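Local coordinates for protein ferritin heavy chain (Trichoplusia ni, PDB 1Z6O) that oxidises ferrous iron with oxygen at its ferroxidase site and, in a secreted shell of heavy and light chains, helps store it as ferric mineral, at residues R26-M31 with T120-N125; Q30-A35 with S65-H70. All coordinates share one frame; numbering follows the deposited sequence.

Both contacts start from helix 19-47 of the ferritin four-helix bundle and run to different neighbours. Contact 1 reaches across to helix 105-132, whereas contact 2 joins helix 19-47 to helix 54-80, the next helix along the chain. Their centres lie about 10 Å apart, and the two segments of helix 19-47 overlap at Q30 and M31. In each contact the paired helices run nearly antiparallel, but the spacing differs: 7.9 Å between the segment axes in contact 2, 10.4 Å in contact 1. Contact 2 holds the ferric ion inside the bundle. Contact 1 lies beside it, and its Q28 is hydrogen-bonded to the iron ligand E32, so it probably helps position that ligand from the second shell.

Contact 1: R26-M31 with T120-N125; sequences RQQIQM and TKSIRN
Q28 and S122 meet through a short hydrogen bond, the hydroxyl OG of S122 giving its proton to OE1 of Q28 at 2.5 Å. The donor lies in the carbonyl plane, on a lone pair, with a C=O...O angle of 143°. With CG of Q28 anti to the backbone N (chi1 -171°), the side chain heads for the other helix, and a bend at chi2 turns its amide so that OE1 faces S122 while NE2 sits 3.7 Å from CG1 of I123. The side chains of Q28 and I123 cross at about a right angle, a nonpolar branch packing against the amide. M31, extended beyond CG, lays its SD 3.4 Å from CB of S122, a long thioether reaching a small serine. In the ferritin four-helix bundle, segments 26-31 and 120-125 run nearly antiparallel within helices 19-47 and 105-132, their axes 10.4 Å apart, a separation bridged by long side chains. Farther in, the amide's other end, NE2, is hydrogen-bonded to OE1 of the iron ligand E32, which suits a glutamine, able to accept from a serine and donate to a carboxylate. Were Q28 cut back to an alanine, the S122 hydroxyl and E32 OE1 would probably each lose this partner, and the E32 carboxylate be freer to turn. V119, V126 and, from helix 54-80, L74 also pack against Q28.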
loop_
_atom_site.group_PDB
_atom_site.type_symbol
_atom_site.label_atom_id
_atom_site.label_comp_id
_atom_site.label_asym_id
_atom_site.label_seq_id
_atom_site.Cartn_x
_atom_site.Cartn_y
_atom_site.Cartn_z
ATOM N N ARG M 26 56.238 13.908 0.758
ATOM C CA ARG M 26 56.459 13.413 2.120
ATOM C C ARG M 26 56.408 14.569 3.120
ATOM O O ARG M 26 55.865 14.440 4.226
ATOM C CB ARG M 26 57.818 12.686 2.221
ATOM C CG ARG M 26 57.886 11.364 1.413
ATOM C CD ARG M 26 59.304 10.746 1.482
ATOM N NE ARG M 26 59.644 10.443 2.871
ATOM C CZ ARG M 26 59.424 9.272 3.459
ATOM N NH1 ARG M 26 58.882 8.270 2.780
ATOM N NH2 ARG M 26 59.702 9.117 4.744
ATOM N N GLN M 27 56.978 15.705 2.735
ATOM C CA GLN M 27 56.964 16.870 3.608
ATOM C C GLN M 27 55.525 17.391 3.752
ATOM O O GLN M 27 55.119 17.832 4.827
ATOM C CB GLN M 27 57.866 17.967 3.032
ATOM C CG GLN M 27 57.958 19.206 3.897
ATOM C CD GLN M 27 59.087 20.131 3.463
ATOM O OE1 GLN M 27 60.244 19.708 3.350
ATOM N NE2 GLN M 27 58.760 21.399 3.219
ATOM N N GLN M 28 54.752 17.342 2.672
ATOM C CA GLN M 28 53.363 17.812 2.733
ATOM C C GLN M 28 52.539 16.925 3.677
ATOM O O GLN M 28 51.669 17.411 4.400
ATOM C CB GLN M 28 52.726 17.800 1.335
ATOM C CG GLN M 28 51.351 18.489 1.281
ATOM C CD GLN M 28 51.455 19.958 1.660
ATOM O OE1 GLN M 28 52.392 20.634 1.258
ATOM N NE2 GLN M 28 50.489 20.458 2.433
ATOM N N ILE M 29 52.807 15.621 3.660
ATOM C CA ILE M 29 52.088 14.700 4.540
ATOM C C ILE M 29 52.313 15.096 6.002
ATOM O O ILE M 29 51.363 15.148 6.794
ATOM C CB ILE M 29 52.536 13.239 4.263
ATOM C CG1 ILE M 29 51.928 12.785 2.925
ATOM C CG2 ILE M 29 52.099 12.297 5.406
ATOM C CD1 ILE M 29 52.597 11.529 2.308
ATOM N N GLN M 30 53.556 15.406 6.364
ATOM C CA GLN M 30 53.839 15.819 7.741
ATOM C C GLN M 30 53.139 17.148 8.038
ATOM O O GLN M 30 52.640 17.366 9.143
ATOM C CB GLN M 30 55.358 15.971 7.976
ATOM C CG GLN M 30 55.718 16.569 9.359
ATOM C CD GLN M 30 55.227 15.707 10.524
ATOM O OE1 GLN M 30 55.487 14.514 10.568
ATOM N NE2 GLN M 30 54.519 16.317 11.472
ATOM N N MET M 31 53.096 18.040 7.056
ATOM C CA MET M 31 52.431 19.322 7.264
ATOM C C MET M 31 50.926 19.149 7.535
ATOM O O MET M 31 50.366 19.837 8.387
ATOM C CB MET M 31 52.625 20.234 6.051
ATOM C CG MET M 31 52.036 21.628 6.265
ATOM S SD MET M 31 52.337 22.706 4.852
ATOM C CE MET M 31 52.287 24.365 5.685
ATOM N N THR M 120 48.275 26.178 1.477
ATOM C CA THR M 120 48.057 26.436 0.051
ATOM C C THR M 120 49.388 26.736 -0.638
ATOM O O THR M 120 49.686 26.225 -1.719
ATOM C CB THR M 120 47.102 27.625 -0.140
ATOM O OG1 THR M 120 45.856 27.313 0.490
ATOM C CG2 THR M 120 46.862 27.913 -1.637
ATOM N N LYS M 121 50.192 27.572 -0.003
ATOM C CA LYS M 121 51.494 27.927 -0.552
ATOM C C LYS M 121 52.388 26.678 -0.634
ATOM O O LYS M 121 53.110 26.470 -1.613
ATOM C CB LYS M 121 52.131 28.986 0.347
ATOM C CG LYS M 121 53.462 29.511 -0.120
ATOM C CD LYS M 121 53.908 30.640 0.812
ATOM C CE LYS M 121 55.348 31.043 0.542
ATOM N NZ LYS M 121 55.848 32.031 1.548
ATOM N N SER M 122 52.332 25.838 0.391
ATOM C CA SER M 122 53.139 24.623 0.393
ATOM C C SER M 122 52.706 23.660 -0.729
ATOM O O SER M 122 53.550 23.062 -1.403
ATOM C CB SER M 122 53.046 23.941 1.770
ATOM O OG SER M 122 53.760 22.719 1.756
ATOM N N ILE M 123 51.399 23.504 -0.940
ATOM C CA ILE M 123 50.922 22.624 -2.013
ATOM C C ILE M 123 51.379 23.177 -3.374
ATOM O O ILE M 123 51.772 22.419 -4.255
ATOM C CB ILE M 123 49.367 22.499 -1.983
ATOM C CG1 ILE M 123 48.958 21.675 -0.748
ATOM C CG2 ILE M 123 48.850 21.808 -3.267
ATOM C CD1 ILE M 123 47.492 21.811 -0.380
ATOM N N ARG M 124 51.322 24.497 -3.548
ATOM C CA ARG M 124 51.775 25.092 -4.807
ATOM C C ARG M 124 53.270 24.788 -4.998
ATOM O O ARG M 124 53.730 24.594 -6.126
ATOM C CB ARG M 124 51.498 26.613 -4.823
ATOM C CG ARG M 124 49.983 26.967 -4.997
ATOM C CD ARG M 124 49.742 28.483 -4.824
ATOM N NE ARG M 124 50.731 29.201 -5.613
ATOM C CZ ARG M 124 50.641 29.419 -6.918
ATOM N NH1 ARG M 124 49.574 29.015 -7.601
ATOM N NH2 ARG M 124 51.675 29.935 -7.566
ATOM N N ASN M 125 54.032 24.740 -3.906
ATOM C CA ASN M 125 55.452 24.399 -4.020
ATOM C C ASN M 125 55.659 22.920 -4.352
ATOM O O ASN M 125 56.629 22.565 -5.014
ATOM C CB ASN M 125 56.212 24.777 -2.745
ATOM C CG ASN M 125 56.486 26.270 -2.677
ATOM O OD1 ASN M 125 56.752 26.900 -3.703
ATOM N ND2 ASN M 125 56.431 26.839 -1.483
#

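Contact 2: Q30-A35 with S65-H70; sequences QMEVGA and SEEREH. With FE (Fe (III) ion), chain B.
The first iron site of the ferroxidase centre is built here, where E32 from one helix and E67 and H70 from the next converge on a single ferric ion. OE2 of E32, OE1 of E67 and ND1 of H70 bind the iron at 2.0 to 2.1 Å, and two waters bring the coordination number to five. Each carboxylate uses one oxygen on the metal; the other oxygen of E32, OE1, accepts a hydrogen bond from NE2 of Q28, one turn earlier. The two carboxylate planes are 13° apart, and OE2 of E32 lies 2.6 Å from OE1 of E67, a closeness that the shared cation probably makes tolerable. The E32 carboxylate is turned 77° from the H70 ring, with OE2 at the ring's edge. Segments 30-35 and 65-70, of helices 19-47 and 54-80 of the four-helix bundle, run nearly antiparallel with axes 7.9 Å apart. In E67 a bend at chi2 (-54°) folds the carboxylate back to the iron. Its CG rests 3.8 Å from CB of A35, a small residue that allows this approach. E67 OE2, 2.7 Å from an iron-bound water that may donate to it, also lies near E116, which with E67 probably binds a second iron.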
loop_
_atom_site.group_PDB
_atom_site.type_symbol
_atom_site.label_atom_id
_atom_site.label_comp_id
_atom_site.label_asym_id
_atom_site.label_seq_id
_atom_site.Cartn_x
_atom_site.Cartn_y
_atom_site.Cartn_z
ATOM N N GLN M 30 53.556 15.406 6.364
ATOM C CA GLN M 30 53.839 15.819 7.741
ATOM C C GLN M 30 53.139 17.148 8.038
ATOM O O GLN M 30 52.640 17.366 9.143
ATOM C CB GLN M 30 55.358 15.971 7.976
ATOM C CG GLN M 30 55.718 16.569 9.359
ATOM C CD GLN M 30 55.227 15.707 10.524
ATOM O OE1 GLN M 30 55.487 14.514 10.568
ATOM N NE2 GLN M 30 54.519 16.317 11.472
ATOM N N MET M 31 53.096 18.040 7.056
ATOM C CA MET M 31 52.431 19.322 7.264
ATOM C C MET M 31 50.926 19.149 7.535
ATOM O O MET M 31 50.366 19.837 8.387
ATOM C CB MET M 31 52.625 20.234 6.051
ATOM C CG MET M 31 52.036 21.628 6.265
ATOM S SD MET M 31 52.337 22.706 4.852
ATOM C CE MET M 31 52.287 24.365 5.685
ATOM N N GLU M 32 50.271 18.241 6.812
ATOM C CA GLU M 32 48.835 18.001 7.024
ATOM C C GLU M 32 48.620 17.450 8.435
ATOM O O GLU M 32 47.679 17.841 9.126
ATOM C CB GLU M 32 48.282 16.989 6.007
ATOM C CG GLU M 32 48.451 17.393 4.538
ATOM C CD GLU M 32 47.576 18.570 4.102
ATOM O OE1 GLU M 32 47.893 19.171 3.045
ATOM O OE2 GLU M 32 46.572 18.888 4.781
ATOM N N VAL M 33 49.483 16.529 8.858
ATOM C CA VAL M 33 49.360 15.961 10.203
ATOM C C VAL M 33 49.558 17.063 11.245
ATOM O O VAL M 33 48.813 17.138 12.227
ATOM C CB VAL M 33 50.374 14.798 10.412
ATOM C CG1 VAL M 33 50.438 14.390 11.897
ATOM C CG2 VAL M 33 49.931 13.593 9.569
ATOM N N GLY M 34 50.551 17.925 11.028
ATOM C CA GLY M 34 50.783 19.028 11.952
ATOM C C GLY M 34 49.546 19.920 12.041
ATOM O O GLY M 34 49.182 20.392 13.120
ATOM N N ALA M 35 48.896 20.167 10.909
ATOM C CA ALA M 35 47.690 20.986 10.915
ATOM C C ALA M 35 46.583 20.267 11.697
ATOM O O ALA M 35 45.858 20.916 12.452
ATOM C CB ALA M 35 47.224 21.281 9.477
ATOM N N SER M 65 39.899 16.443 11.867
ATOM C CA SER M 65 39.653 15.167 11.194
ATOM C C SER M 65 39.829 15.297 9.682
ATOM O O SER M 65 40.295 14.369 9.019
ATOM C CB SER M 65 38.244 14.655 11.524
ATOM O OG SER M 65 38.190 14.280 12.892
ATOM N N GLU M 66 39.454 16.446 9.135
ATOM C CA GLU M 66 39.611 16.672 7.702
ATOM C C GLU M 66 41.106 16.717 7.328
ATOM O O GLU M 66 41.504 16.182 6.293
ATOM C CB GLU M 66 38.937 17.987 7.299
ATOM C CG GLU M 66 38.828 18.191 5.802
ATOM C CD GLU M 66 37.751 17.312 5.166
ATOM O OE1 GLU M 66 37.805 16.068 5.317
ATOM O OE2 GLU M 66 36.846 17.872 4.508
ATOM N N GLU M 67 41.938 17.356 8.148
ATOM C CA GLU M 67 43.374 17.415 7.832
ATOM C C GLU M 67 43.979 16.008 7.896
ATOM O O GLU M 67 44.888 15.671 7.129
ATOM C CB GLU M 67 44.127 18.346 8.793
ATOM C CG GLU M 67 43.773 19.843 8.653
ATOM C CD GLU M 67 43.934 20.376 7.217
ATOM O OE1 GLU M 67 44.823 19.885 6.486
ATOM O OE2 GLU M 67 43.181 21.299 6.821
ATOM N N ARG M 68 43.498 15.192 8.826
ATOM C CA ARG M 68 43.981 13.815 8.918
ATOM C C ARG M 68 43.605 13.097 7.616
ATOM O O ARG M 68 44.394 12.313 7.082
ATOM C CB ARG M 68 43.347 13.115 10.129
ATOM C CG ARG M 68 43.611 11.610 10.221
ATOM C CD ARG M 68 43.127 11.075 11.595
ATOM N NE ARG M 68 43.260 9.619 11.718
ATOM C CZ ARG M 68 42.346 8.742 11.318
ATOM N NH1 ARG M 68 42.562 7.436 11.475
ATOM N NH2 ARG M 68 41.208 9.166 10.775
ATOM N N GLU M 69 42.404 13.354 7.100
ATOM C CA GLU M 69 41.994 12.728 5.833
ATOM C C GLU M 69 42.896 13.218 4.681
ATOM O O GLU M 69 43.196 12.456 3.766
ATOM C CB GLU M 69 40.537 13.063 5.479
ATOM C CG GLU M 69 39.476 12.467 6.415
ATOM C CD GLU M 69 39.487 10.937 6.443
ATOM O OE1 GLU M 69 39.669 10.317 5.369
ATOM O OE2 GLU M 69 39.298 10.354 7.535
ATOM N N HIS M 70 43.301 14.489 4.704
ATOM C CA HIS M 70 44.186 15.012 3.648
ATOM C C HIS M 70 45.509 14.253 3.675
ATOM O O HIS M 70 46.054 13.898 2.626
ATOM C CB HIS M 70 44.485 16.511 3.843
ATOM C CG HIS M 70 43.304 17.402 3.620
ATOM N ND1 HIS M 70 43.334 18.758 3.889
ATOM C CD2 HIS M 70 42.054 17.132 3.171
ATOM C CE1 HIS M 70 42.150 19.280 3.618
ATOM N NE2 HIS M 70 41.356 18.315 3.181
HETATM FE FE FE B . 44.927 19.901 4.429
HETATM O O HOH W 1 44.346 21.867 4.474
HETATM O O HOH W 2 45.597 20.116 2.504
#